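Local coordinates for protein ochratoxinase (Aspergillus niger, PDB 4C65) that hydrolyses ochratoxin A to ochratoxin alpha and L-phenylalanine as a zinc-dependent carboxypeptidase, releasing C-terminal, preferably aromatic, amino acids, at residues A[12-17]-A[22-27]; A[226-231]-A[252-257]; A[247-252]-A[271-276]; A[292-297]-A[312-317]; A[348-353]-A[359-364]. All coordinates share one frame; numbering follows the deposited sequence.

Interaction 1 of 5, residues A[12-17]-A[22-27]; sequences AGLLIP and PLRNAA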
# COMPACT_ATOMS: atom_id res chain seq x y z
N ALA A 12 35.63 -3.69 53.72
CA ALA A 12 34.26 -3.43 54.14
C ALA A 12 34.02 -3.80 55.59
O ALA A 12 34.27 -4.93 55.99
CB ALA A 12 33.28 -4.19 53.24
N GLY A 13 33.47 -2.86 56.36
CA GLY A 13 33.03 -3.15 57.73
C GLY A 13 32.04 -4.31 57.76
O GLY A 13 32.14 -5.20 58.59
N LEU A 14 31.11 -4.29 56.82
CA LEU A 14 30.14 -5.36 56.62
C LEU A 14 30.03 -5.67 55.13
O LEU A 14 29.83 -4.77 54.32
CB LEU A 14 28.78 -4.93 57.17
CG LEU A 14 27.65 -5.95 57.09
CD1 LEU A 14 27.87 -7.07 58.10
CD2 LEU A 14 26.32 -5.25 57.33
N LEU A 15 30.13 -6.95 54.78
CA LEU A 15 30.00 -7.38 53.39
C LEU A 15 28.81 -8.32 53.25
O LEU A 15 28.78 -9.37 53.86
CB LEU A 15 31.28 -8.05 52.90
CG LEU A 15 31.34 -8.38 51.40
CD1 LEU A 15 32.74 -8.18 50.84
CD2 LEU A 15 30.86 -9.79 51.09
N ILE A 16 27.83 -7.88 52.44
CA ILE A 16 26.63 -8.64 52.18
C ILE A 16 26.80 -9.30 50.81
O ILE A 16 26.74 -8.62 49.79
CB ILE A 16 25.38 -7.73 52.23
CG1 ILE A 16 25.29 -7.04 53.60
CG2 ILE A 16 24.11 -8.54 51.97
CD1 ILE A 16 24.46 -5.78 53.62
N PRO A 17 27.05 -10.62 50.79
CA PRO A 17 27.41 -11.25 49.54
C PRO A 17 26.26 -11.39 48.55
O PRO A 17 26.50 -11.58 47.35
CB PRO A 17 27.95 -12.61 49.98
CG PRO A 17 27.18 -12.91 51.21
CD PRO A 17 27.04 -11.58 51.90
N PRO A 22 26.20 -12.36 55.83
CA PRO A 22 27.12 -11.25 55.77
C PRO A 22 28.41 -11.52 56.56
O PRO A 22 28.40 -12.24 57.53
CB PRO A 22 26.36 -10.08 56.40
CG PRO A 22 25.05 -10.59 56.86
CD PRO A 22 24.87 -11.96 56.33
N LEU A 23 29.50 -10.90 56.10
CA LEU A 23 30.83 -11.03 56.70
C LEU A 23 31.25 -9.72 57.30
O LEU A 23 31.19 -8.70 56.62
CB LEU A 23 31.92 -11.31 55.67
CG LEU A 23 32.46 -12.74 55.48
CD1 LEU A 23 33.14 -13.04 54.14
CD2 LEU A 23 33.41 -13.09 56.64
N ARG A 24 31.75 -9.76 58.52
CA ARG A 24 32.31 -8.57 59.12
C ARG A 24 33.78 -8.42 58.81
O ARG A 24 34.50 -9.41 58.70
CB ARG A 24 32.04 -8.56 60.62
CG ARG A 24 30.68 -7.99 60.92
CD ARG A 24 30.20 -8.39 62.29
NE ARG A 24 28.76 -8.20 62.44
CZ ARG A 24 28.09 -8.63 63.52
NH1 ARG A 24 28.73 -9.24 64.51
NH2 ARG A 24 26.77 -8.43 63.60
N ASN A 25 34.23 -7.18 58.67
CA ASN A 25 35.64 -6.86 58.40
C ASN A 25 36.20 -7.66 57.26
O ASN A 25 37.16 -8.43 57.41
CB ASN A 25 36.50 -7.04 59.65
CG ASN A 25 36.02 -6.18 60.79
OD1 ASN A 25 35.91 -4.97 60.67
ND2 ASN A 25 35.70 -6.81 61.91
N ALA A 26 35.58 -7.47 56.11
CA ALA A 26 35.86 -8.26 54.95
C ALA A 26 36.60 -7.42 53.93
O ALA A 26 36.84 -6.23 54.14
CB ALA A 26 34.57 -8.79 54.38
N ALA A 27 36.97 -8.08 52.83
CA ALA A 27 37.57 -7.40 51.72
C ALA A 27 37.13 -8.05 50.43
O ALA A 27 36.84 -9.24 50.39
CB ALA A 27 39.08 -7.44 51.84
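L14 and P22 lie side by side and point the same way, with CD1 of L14 3.8 Å from CB of P22. The leucine gets there because its CG stands anti to the backbone N (chi1 -178°), which carries the isopropyl end toward the neighbouring strand. The same CD1 rests 4.1 Å from CG of R24, whose chain runs extended toward solvent beyond this methylene. L15 occupies the other face. Its CB meets CB of A26 at 3.7 Å and its CD1 adds a second touch to that methyl, while L23 adjoins it less closely.

Strands 7-15 and 26-31 form an antiparallel beta hairpin within a mixed sheet, probably part of the smaller beta-sandwich domain. L15 and L23 are a hydrogen-bonded pair, L15 N to L23 O and L23 N to L15 O each measuring 2.8 Å. L14 and R24 form the non-hydrogen-bonded pair beside it. Around G13 and N25 both chains turn a corner. There N25 N bonds G13 O at 2.9 Å, and A26 N bonds A12 O. A12 N to A26 O, at 2.8 Å and almost straight, closes the ladder. Outside the hairpin, L61 of strand 60-67 packs against both A12 and L15, and the side chain of I16 touches V60 and M62 of the same strand.

Interaction 2 of 5, residues A[226-231]-A[252-257]; sequences EELKVI and IMAAIK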
# COMPACT_ATOMS: atom_id res chain seq x y z
N GLU A 226 -1.67 -22.46 22.24
CA GLU A 226 -0.88 -22.74 21.04
C GLU A 226 0.12 -21.58 20.75
O GLU A 226 1.29 -21.81 20.45
CB GLU A 226 -1.78 -22.92 19.81
CG GLU A 226 -2.84 -24.01 19.90
CD GLU A 226 -4.18 -23.55 20.52
OE1 GLU A 226 -4.22 -23.09 21.67
OE2 GLU A 226 -5.21 -23.66 19.80
N GLU A 227 -0.34 -20.33 20.83
CA GLU A 227 0.55 -19.20 20.62
C GLU A 227 1.61 -19.11 21.71
O GLU A 227 2.79 -18.91 21.41
CB GLU A 227 -0.23 -17.90 20.57
CG GLU A 227 -1.01 -17.69 19.29
CD GLU A 227 -2.17 -16.75 19.47
OE1 GLU A 227 -3.11 -17.13 20.18
OE2 GLU A 227 -2.14 -15.61 18.90
N LEU A 228 1.20 -19.29 22.96
CA LEU A 228 2.14 -19.17 24.07
C LEU A 228 3.26 -20.21 23.97
O LEU A 228 4.41 -19.90 24.22
CB LEU A 228 1.43 -19.28 25.42
CG LEU A 228 0.54 -18.12 25.86
CD1 LEU A 228 -0.20 -18.49 27.14
CD2 LEU A 228 1.37 -16.86 26.06
N LYS A 229 2.93 -21.43 23.59
CA LYS A 229 3.93 -22.48 23.45
C LYS A 229 4.95 -22.12 22.37
O LYS A 229 6.14 -22.30 22.54
CB LYS A 229 3.24 -23.80 23.14
CG LYS A 229 4.17 -24.99 22.97
CD LYS A 229 3.34 -26.25 22.75
CE LYS A 229 4.20 -27.51 22.59
NZ LYS A 229 4.27 -28.00 21.17
N VAL A 230 4.45 -21.67 21.22
CA VAL A 230 5.31 -21.24 20.13
C VAL A 230 6.21 -20.08 20.56
O VAL A 230 7.42 -20.12 20.36
CB VAL A 230 4.48 -20.88 18.87
CG1 VAL A 230 5.29 -20.10 17.86
CG2 VAL A 230 3.94 -22.15 18.25
N ILE A 231 5.64 -19.08 21.21
CA ILE A 231 6.44 -18.01 21.76
C ILE A 231 7.58 -18.52 22.65
O ILE A 231 8.74 -18.10 22.51
CB ILE A 231 5.59 -16.99 22.53
CG1 ILE A 231 4.76 -16.18 21.53
CG2 ILE A 231 6.48 -16.03 23.31
CD1 ILE A 231 3.61 -15.44 22.16
N ILE A 252 -2.13 -17.24 34.70
CA ILE A 252 -0.99 -17.83 35.41
C ILE A 252 -0.75 -19.26 34.95
O ILE A 252 0.35 -19.62 34.58
CB ILE A 252 -1.18 -17.83 36.93
CG1 ILE A 252 -1.26 -16.41 37.47
CG2 ILE A 252 -0.03 -18.55 37.61
CD1 ILE A 252 -1.64 -16.31 38.95
N MET A 253 -1.80 -20.07 34.96
CA MET A 253 -1.67 -21.49 34.61
C MET A 253 -1.33 -21.68 33.13
O MET A 253 -0.55 -22.55 32.79
CB MET A 253 -2.95 -22.25 34.96
CG MET A 253 -3.26 -22.27 36.46
SD MET A 253 -2.00 -23.14 37.41
CE MET A 253 -2.54 -24.81 37.07
N ALA A 254 -1.90 -20.87 32.26
CA ALA A 254 -1.59 -21.00 30.85
C ALA A 254 -0.12 -20.64 30.60
O ALA A 254 0.55 -21.29 29.78
CB ALA A 254 -2.51 -20.13 30.01
N ALA A 255 0.39 -19.64 31.31
CA ALA A 255 1.78 -19.22 31.14
C ALA A 255 2.71 -20.32 31.63
O ALA A 255 3.72 -20.60 31.01
CB ALA A 255 2.04 -17.93 31.88
N ILE A 256 2.36 -20.96 32.73
CA ILE A 256 3.18 -22.03 33.30
C ILE A 256 3.22 -23.26 32.38
O ILE A 256 4.28 -23.76 32.03
CB ILE A 256 2.66 -22.42 34.70
CG1 ILE A 256 2.97 -21.28 35.68
CG2 ILE A 256 3.27 -23.75 35.15
CD1 ILE A 256 2.41 -21.49 37.07
N LYS A 257 2.05 -23.70 31.96
CA LYS A 257 1.91 -24.78 30.99
C LYS A 257 2.71 -24.56 29.72
O LYS A 257 3.34 -25.48 29.24
CB LYS A 257 0.44 -24.91 30.65
CG LYS A 257 -0.02 -26.18 30.03
CD LYS A 257 -1.51 -26.08 29.66
CE LYS A 257 -2.03 -27.09 28.62
NZ LYS A 257 -1.20 -28.33 28.51
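L228 meets A254 through a single methyl, and this apolar touch makes up most of the contact between 226-231 and 252-257. CD1 of L228 lies 4.0 Å from CB of A254 and 3.9 Å from the carbonyl oxygen of the same residue. The leucine's CB is directed at the opposing helix. With CG anti to the carbonyl carbon (chi1 -71°) and CD1 continuing the chain in a trans step, the methyl ends up against the flank of the alanine turn. The nearest backbones are those of L228 and A255, whose CA atoms are 7.1 Å apart, a separation that suits a surface of small alanine side chains.

Polar bonding does not cross the interface. Each helix instead satisfies its own backbone, as in I231 N to E227 O at 2.9 Å and I256 N to I252 O at 3.0 Å.

Ionic groups work on a different side of helix 225-237. Salt bridges join E226 with R189 and E227 with R193 of a second subunit, so this helix also serves the octamer interface, and E227 additionally accepts from S224 and G184 of its own chain.

In the twisted TIM barrel, strand 242-246 connects the two helices; I231 packs on V242 of that strand, and A255 on A244 and V246. The side chain of A255 is about 9 Å from that of H245, a zinc ligand.

Dispersion between one methyl and an alanine turn has little directional preference, so the contact is apolar and only weakly directional.

Interaction 3 of 5, residues A[247-252]-A[271-276]; sequences HGKAGI and EEVWEL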
# COMPACT_ATOMS: atom_id res chain seq x y z
N HIS A 247 -2.27 -11.98 35.97
CA HIS A 247 -3.00 -11.65 37.19
C HIS A 247 -3.87 -12.84 37.56
O HIS A 247 -3.57 -13.56 38.52
CB HIS A 247 -3.84 -10.38 37.00
CG HIS A 247 -3.02 -9.12 36.99
ND1 HIS A 247 -2.37 -8.64 38.11
CD2 HIS A 247 -2.75 -8.24 36.00
CE1 HIS A 247 -1.72 -7.54 37.80
NE2 HIS A 247 -1.93 -7.27 36.53
N GLY A 248 -4.93 -13.06 36.80
CA GLY A 248 -5.86 -14.14 37.09
C GLY A 248 -5.20 -15.50 37.00
O GLY A 248 -4.25 -15.68 36.24
N LYS A 249 -5.73 -16.47 37.74
CA LYS A 249 -5.19 -17.82 37.73
C LYS A 249 -5.22 -18.48 36.33
O LYS A 249 -4.28 -19.19 35.95
CB LYS A 249 -5.93 -18.70 38.73
CG LYS A 249 -5.16 -19.97 39.03
CD LYS A 249 -5.70 -20.74 40.21
CE LYS A 249 -5.07 -22.13 40.20
NZ LYS A 249 -5.46 -22.89 41.40
N ALA A 250 -6.28 -18.25 35.55
CA ALA A 250 -6.35 -18.75 34.15
C ALA A 250 -5.06 -18.40 33.38
O ALA A 250 -4.46 -19.25 32.73
CB ALA A 250 -7.56 -18.21 33.43
N GLY A 251 -4.68 -17.13 33.44
CA GLY A 251 -3.48 -16.65 32.77
C GLY A 251 -2.20 -17.20 33.37
O GLY A 251 -1.29 -17.61 32.63
N ILE A 252 -2.13 -17.24 34.70
CA ILE A 252 -0.99 -17.83 35.41
C ILE A 252 -0.75 -19.26 34.95
O ILE A 252 0.35 -19.62 34.58
CB ILE A 252 -1.18 -17.83 36.93
CG1 ILE A 252 -1.26 -16.41 37.47
CG2 ILE A 252 -0.03 -18.55 37.61
CD1 ILE A 252 -1.64 -16.31 38.95
N GLU A 271 -1.88 -21.85 46.45
CA GLU A 271 -1.02 -22.97 46.79
C GLU A 271 -0.60 -23.77 45.56
O GLU A 271 0.57 -24.09 45.42
CB GLU A 271 -1.64 -23.87 47.84
CG GLU A 271 -0.63 -24.88 48.33
CD GLU A 271 -1.12 -25.87 49.38
OE1 GLU A 271 -2.17 -25.68 50.06
OE2 GLU A 271 -0.44 -26.91 49.54
N GLU A 272 -1.54 -24.08 44.68
CA GLU A 272 -1.24 -24.84 43.48
C GLU A 272 -0.17 -24.17 42.61
O GLU A 272 0.75 -24.83 42.14
CB GLU A 272 -2.52 -25.07 42.66
CG GLU A 272 -2.27 -25.67 41.28
CD GLU A 272 -3.54 -26.07 40.56
OE1 GLU A 272 -4.65 -25.64 40.97
OE2 GLU A 272 -3.43 -26.80 39.56
N VAL A 273 -0.29 -22.85 42.42
CA VAL A 273 0.68 -22.04 41.66
C VAL A 273 2.08 -22.05 42.31
O VAL A 273 3.08 -22.24 41.62
CB VAL A 273 0.21 -20.58 41.54
CG1 VAL A 273 1.27 -19.74 40.86
CG2 VAL A 273 -1.09 -20.50 40.76
N TRP A 274 2.14 -21.83 43.62
CA TRP A 274 3.43 -21.79 44.31
C TRP A 274 4.19 -23.10 44.12
O TRP A 274 5.37 -23.09 43.75
CB TRP A 274 3.26 -21.50 45.80
CG TRP A 274 2.41 -20.28 46.11
CD1 TRP A 274 2.36 -19.13 45.40
CD2 TRP A 274 1.52 -20.11 47.22
NE1 TRP A 274 1.49 -18.24 46.00
CE2 TRP A 274 0.95 -18.83 47.11
CE3 TRP A 274 1.12 -20.93 48.29
CZ2 TRP A 274 0.00 -18.35 48.01
CZ3 TRP A 274 0.20 -20.44 49.21
CH2 TRP A 274 -0.35 -19.16 49.06
N GLU A 275 3.51 -24.22 44.32
CA GLU A 275 4.12 -25.53 44.14
C GLU A 275 4.60 -25.75 42.72
O GLU A 275 5.72 -26.23 42.51
CB GLU A 275 3.14 -26.65 44.53
CG GLU A 275 2.90 -26.73 46.02
CD GLU A 275 4.20 -26.65 46.81
OE1 GLU A 275 5.11 -27.47 46.51
OE2 GLU A 275 4.34 -25.76 47.69
N LEU A 276 3.77 -25.40 41.74
CA LEU A 276 4.16 -25.51 40.34
C LEU A 276 5.39 -24.67 40.04
O LEU A 276 6.28 -25.11 39.29
CB LEU A 276 3.03 -25.09 39.39
CG LEU A 276 2.00 -26.17 39.05
CD1 LEU A 276 0.84 -25.56 38.27
CD2 LEU A 276 2.63 -27.29 38.24
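I252 and V273 form the close-packed part of this contact, their side chains crossing at about a right angle. CG2 of I252, the branch held anti to the backbone N, reaches both methyls of the valine, CG1 at 3.7 Å and CG2 at 3.9 Å. Both residues are buried, and the isoleucine side chain is about 8 Å from that of H265, a zinc ligand. The fit joins helices 249-258 and 271-280, which are linked through strand 262-263 of the TIM barrel.

Toward solvent the contact thins to a single salt bridge between two extended side chains. K249 extends from the first turn of its helix, with CG anti to the backbone N (chi1 -164°) and every later torsion trans, and its NZ reaches OE1 of E272 at 2.9 Å. E272 is likewise extended, and the two chains cross almost perpendicularly. The ammonium comes in from above the carboxylate plane, 41° out of it. On the way, CE of K249 passes 4.3 Å from CG2 of V273, so the end of the lysine's aliphatic part skirts the valine.

The stronger partner of K249 NZ is D270, with which it also forms a salt bridge; the other carboxylate oxygen of D270 accepts from V273 N. At the start of the first segment, H247 stacks on H265 and meets H245, which places this end of 247-252 beside the zinc site.

Two carboxylates beside one ammonium would favour a charged lysine, so the solvent side is ionic and directional while the I252–V273 side is held by dispersion alone.

Interaction 4 of 5, residues A[292-297]-A[312-317]; sequences EIFLAS and ALADSH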
# COMPACT_ATOMS: atom_id res chain seq x y z
N GLU A 292 0.69 -0.63 45.26
CA GLU A 292 0.73 0.32 46.36
C GLU A 292 0.44 1.72 45.88
O GLU A 292 -0.14 2.51 46.61
CB GLU A 292 2.08 0.26 47.08
CG GLU A 292 2.32 -1.03 47.87
CD GLU A 292 1.36 -1.20 49.04
OE1 GLU A 292 0.83 -0.20 49.56
OE2 GLU A 292 1.13 -2.36 49.44
N ILE A 293 0.82 2.04 44.65
CA ILE A 293 0.54 3.36 44.08
C ILE A 293 -0.96 3.65 44.01
O ILE A 293 -1.41 4.69 44.48
CB ILE A 293 1.17 3.54 42.68
CG1 ILE A 293 2.68 3.74 42.83
CG2 ILE A 293 0.56 4.74 41.94
CD1 ILE A 293 3.44 3.53 41.54
N PHE A 294 -1.73 2.73 43.44
CA PHE A 294 -3.17 2.97 43.30
C PHE A 294 -3.90 2.83 44.65
O PHE A 294 -4.97 3.42 44.84
CB PHE A 294 -3.79 2.15 42.13
CG PHE A 294 -3.95 0.67 42.39
CD1 PHE A 294 -4.73 0.19 43.47
CD2 PHE A 294 -3.37 -0.27 41.53
CE1 PHE A 294 -4.88 -1.17 43.70
CE2 PHE A 294 -3.53 -1.64 41.75
CZ PHE A 294 -4.28 -2.09 42.84
N LEU A 295 -3.34 2.04 45.58
CA LEU A 295 -3.90 1.98 46.94
C LEU A 295 -3.75 3.34 47.62
O LEU A 295 -4.64 3.76 48.37
CB LEU A 295 -3.24 0.90 47.79
CG LEU A 295 -3.69 -0.55 47.56
CD1 LEU A 295 -2.87 -1.48 48.44
CD2 LEU A 295 -5.16 -0.72 47.85
N ALA A 296 -2.65 4.03 47.33
CA ALA A 296 -2.43 5.38 47.86
C ALA A 296 -3.36 6.40 47.20
O ALA A 296 -3.73 7.39 47.82
CB ALA A 296 -0.99 5.79 47.68
N SER A 297 -3.76 6.13 45.96
CA SER A 297 -4.76 6.96 45.25
C SER A 297 -6.13 6.99 45.89
O SER A 297 -6.81 8.01 45.87
CB SER A 297 -4.90 6.47 43.81
OG SER A 297 -3.82 6.91 43.08
N ALA A 312 -9.85 -5.57 46.06
CA ALA A 312 -9.95 -7.02 46.09
C ALA A 312 -8.72 -7.63 45.46
O ALA A 312 -8.15 -8.59 45.98
CB ALA A 312 -11.20 -7.48 45.36
N LEU A 313 -8.32 -7.08 44.31
CA LEU A 313 -7.13 -7.55 43.60
C LEU A 313 -5.86 -7.26 44.40
O LEU A 313 -4.99 -8.11 44.49
CB LEU A 313 -7.04 -6.92 42.21
CG LEU A 313 -5.91 -7.43 41.29
CD1 LEU A 313 -6.32 -7.27 39.83
CD2 LEU A 313 -4.58 -6.72 41.55
N ALA A 314 -5.76 -6.07 44.98
CA ALA A 314 -4.65 -5.72 45.87
C ALA A 314 -4.51 -6.70 47.04
O ALA A 314 -3.42 -7.15 47.32
CB ALA A 314 -4.82 -4.30 46.40
N ASP A 315 -5.63 -7.09 47.65
CA ASP A 315 -5.63 -8.10 48.72
C ASP A 315 -5.19 -9.46 48.25
O ASP A 315 -4.33 -10.07 48.89
CB ASP A 315 -7.01 -8.24 49.36
CG ASP A 315 -7.45 -6.97 50.05
OD1 ASP A 315 -6.62 -6.08 50.14
OD2 ASP A 315 -8.62 -6.82 50.41
N SER A 316 -5.76 -9.95 47.15
CA SER A 316 -5.31 -11.22 46.56
C SER A 316 -3.84 -11.18 46.25
O SER A 316 -3.11 -12.12 46.55
CB SER A 316 -6.05 -11.52 45.28
OG SER A 316 -7.44 -11.42 45.50
N HIS A 317 -3.40 -10.09 45.63
CA HIS A 317 -2.00 -9.91 45.26
C HIS A 317 -1.09 -9.99 46.49
O HIS A 317 -0.04 -10.62 46.44
CB HIS A 317 -1.80 -8.57 44.54
CG HIS A 317 -0.39 -8.31 44.12
ND1 HIS A 317 0.55 -7.76 44.96
CD2 HIS A 317 0.25 -8.55 42.95
CE1 HIS A 317 1.71 -7.66 44.34
NE2 HIS A 317 1.55 -8.14 43.11
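Helices 288-297 and 304-327 belong to the excursion that the chain makes between strands 283-285 and 331-332 of the TIM barrel. Between 292-297 and 312-317 the touching residue on the longer helix is A314. Its CB lies 3.9 Å from CD2 of L295 and 4.0 Å from CD1, so the alanine methyl faces the forked end of the leucine. F294 adds CE1 at 4.1 Å, approaching that methyl obliquely. Its ring reaches toward A314 with CG between the backbone N and the carbonyl carbon (chi1 74°), the crowded position.

No hydrogen bond crosses between 292-297 and 312-317. On the longer helix, however, A312 O is gripped twice, by S316 N and S316 OG, each at 3.0 Å and from opposite faces of the carbonyl plane. R288, one turn ahead of 292-297, links the helices by bonding A314 O and H317 ND1 while its NE pairs with E292.

The side chain of F294 is about 9 Å from that of the zinc ligand H265. Helix-to-helix apolar contacts of this sort belong to the outer helical layer of the TIM barrel, here that of a metal-dependent amidohydrolase.

Interaction 5 of 5, residues A[348-353]-A[359-364]; sequences QFAVER and LEAIKA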
# COMPACT_ATOMS: atom_id res chain seq x y z
N GLN A 348 11.50 -2.20 50.32
CA GLN A 348 10.66 -1.90 51.47
C GLN A 348 9.41 -2.78 51.50
O GLN A 348 9.08 -3.37 52.51
CB GLN A 348 10.26 -0.44 51.45
CG GLN A 348 9.28 -0.09 52.52
CD GLN A 348 8.99 1.40 52.60
OE1 GLN A 348 9.83 2.24 52.30
NE2 GLN A 348 7.82 1.72 53.12
N PHE A 349 8.76 -2.93 50.34
CA PHE A 349 7.55 -3.71 50.28
C PHE A 349 7.81 -5.19 50.41
O PHE A 349 7.00 -5.89 50.98
CB PHE A 349 6.75 -3.41 49.00
CG PHE A 349 6.31 -1.97 48.88
CD1 PHE A 349 5.77 -1.30 49.96
CD2 PHE A 349 6.42 -1.29 47.67
CE1 PHE A 349 5.36 0.01 49.85
CE2 PHE A 349 6.02 0.02 47.54
CZ PHE A 349 5.49 0.68 48.64
N ALA A 350 8.95 -5.66 49.91
CA ALA A 350 9.34 -7.05 50.11
C ALA A 350 9.39 -7.40 51.61
O ALA A 350 8.94 -8.48 52.02
CB ALA A 350 10.68 -7.30 49.48
N VAL A 351 9.90 -6.47 52.42
CA VAL A 351 9.96 -6.67 53.85
C VAL A 351 8.61 -6.42 54.51
O VAL A 351 8.06 -7.30 55.15
CB VAL A 351 11.04 -5.75 54.50
CG1 VAL A 351 11.01 -5.84 56.02
CG2 VAL A 351 12.42 -6.09 53.96
N GLU A 352 8.06 -5.23 54.30
CA GLU A 352 6.89 -4.77 55.07
C GLU A 352 5.54 -5.30 54.59
O GLU A 352 4.59 -5.29 55.35
CB GLU A 352 6.86 -3.24 55.10
CG GLU A 352 8.07 -2.65 55.82
CD GLU A 352 8.07 -1.14 55.88
OE1 GLU A 352 7.08 -0.50 55.48
OE2 GLU A 352 9.09 -0.57 56.35
N ARG A 353 5.45 -5.74 53.35
CA ARG A 353 4.25 -6.36 52.82
C ARG A 353 4.43 -7.86 52.63
O ARG A 353 3.57 -8.66 52.99
CB ARG A 353 3.87 -5.75 51.48
CG ARG A 353 3.41 -4.32 51.53
CD ARG A 353 1.98 -4.20 52.04
NE ARG A 353 1.78 -2.94 52.76
CZ ARG A 353 0.68 -2.19 52.80
NH1 ARG A 353 -0.45 -2.51 52.14
NH2 ARG A 353 0.69 -1.05 53.52
N LEU A 359 17.58 -9.28 54.71
CA LEU A 359 18.57 -10.09 54.01
C LEU A 359 17.95 -10.87 52.83
O LEU A 359 18.56 -10.97 51.76
CB LEU A 359 19.26 -11.05 54.98
CG LEU A 359 20.51 -11.77 54.49
CD1 LEU A 359 21.61 -10.79 54.14
CD2 LEU A 359 20.97 -12.72 55.56
N GLU A 360 16.74 -11.39 53.02
CA GLU A 360 16.02 -12.06 51.93
C GLU A 360 15.62 -11.09 50.83
O GLU A 360 15.69 -11.43 49.64
CB GLU A 360 14.79 -12.77 52.45
CG GLU A 360 15.10 -14.05 53.22
CD GLU A 360 13.92 -14.51 54.08
OE1 GLU A 360 12.88 -13.84 54.16
OE2 GLU A 360 14.05 -15.55 54.75
N ALA A 361 15.21 -9.89 51.22
CA ALA A 361 14.85 -8.85 50.27
C ALA A 361 16.03 -8.51 49.37
O ALA A 361 15.88 -8.39 48.15
CB ALA A 361 14.36 -7.61 50.99
N ILE A 362 17.19 -8.37 49.98
CA ILE A 362 18.41 -8.09 49.23
C ILE A 362 18.77 -9.22 48.29
O ILE A 362 19.18 -8.97 47.17
CB ILE A 362 19.57 -7.75 50.18
CG1 ILE A 362 19.36 -6.33 50.75
CG2 ILE A 362 20.92 -7.83 49.46
CD1 ILE A 362 20.31 -5.94 51.85
N LYS A 363 18.56 -10.46 48.72
CA LYS A 363 18.78 -11.65 47.90
C LYS A 363 17.89 -11.63 46.65
O LYS A 363 18.32 -11.91 45.54
CB LYS A 363 18.47 -12.89 48.73
CG LYS A 363 18.69 -14.20 48.00
CD LYS A 363 18.11 -15.42 48.68
CE LYS A 363 18.52 -16.59 47.91
NZ LYS A 363 18.85 -17.85 48.62
N ALA A 364 16.64 -11.25 46.86
CA ALA A 364 15.68 -11.13 45.77
C ALA A 364 16.03 -10.00 44.78
O ALA A 364 15.62 -10.05 43.62
CB ALA A 364 14.27 -10.92 46.33
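The carbonyl oxygen of Q348 is gripped by two backbone amides, E352 N at 2.8 Å and, weakly, V351 N at 3.2 Å. These bonds lie in the turn from which A350 and V351 meet A361. The next residues widen: 350-353 forms a pi-type turn, although R353 N still finds F349 O at 2.8 Å. Along the outer side of the same helix, the amide NE2 of Q348 leans toward OE1 of E352 in a weak bond of 3.3 Å, while the amide oxygen of Q348 accepts from Q406.

Helices 344-354 and 358-365 follow the strand 331-332 of the twisted TIM barrel and are separated by a very short connection. It is tied to both helices, M356 by a backbone hydrogen bond with A350 and T357 through its hydroxyl to E360 N.

Across the contact the chemistry is wholly apolar. CB of A350 and CB of A361 face each other at 4.0 Å, and with no longer side chain between them their CA atoms come within 5.8 Å. V351 supplies the second touch: CG1 stands anti to the backbone N (chi1 174°), leaving CG2 beside the N, where it lies 3.9 Å from CB of A361. The single methyl of A361 is therefore flanked by two residues in succession on helix 344-354. A350 is also packed on Y321 of helix 304-327, and R353 forms a salt bridge with E292 of helix 288-297.

In the fold
Interaction 1 is alone in being strand pairing, built on backbone hydrogen bonds at a partly exposed hairpin, whereas the other four join helices through a few, mostly apolar, side chains. Interactions 2 and 5 are buried, alanine-based and without polar bonds across them; interaction 4 resembles them but is more open, and interaction 3 adds a salt bridge on its solvent side. Interactions 2 and 3 share I252 and use different sides of helix 249-258, with M253 packing on E272 and L276. Interactions 4 and 5 are joined by the E292–R353 salt bridge. Interaction 5 also touches the hairpin, through I16 and P22 against L359, although the centres of interactions 1 and 5 are 20 Å apart.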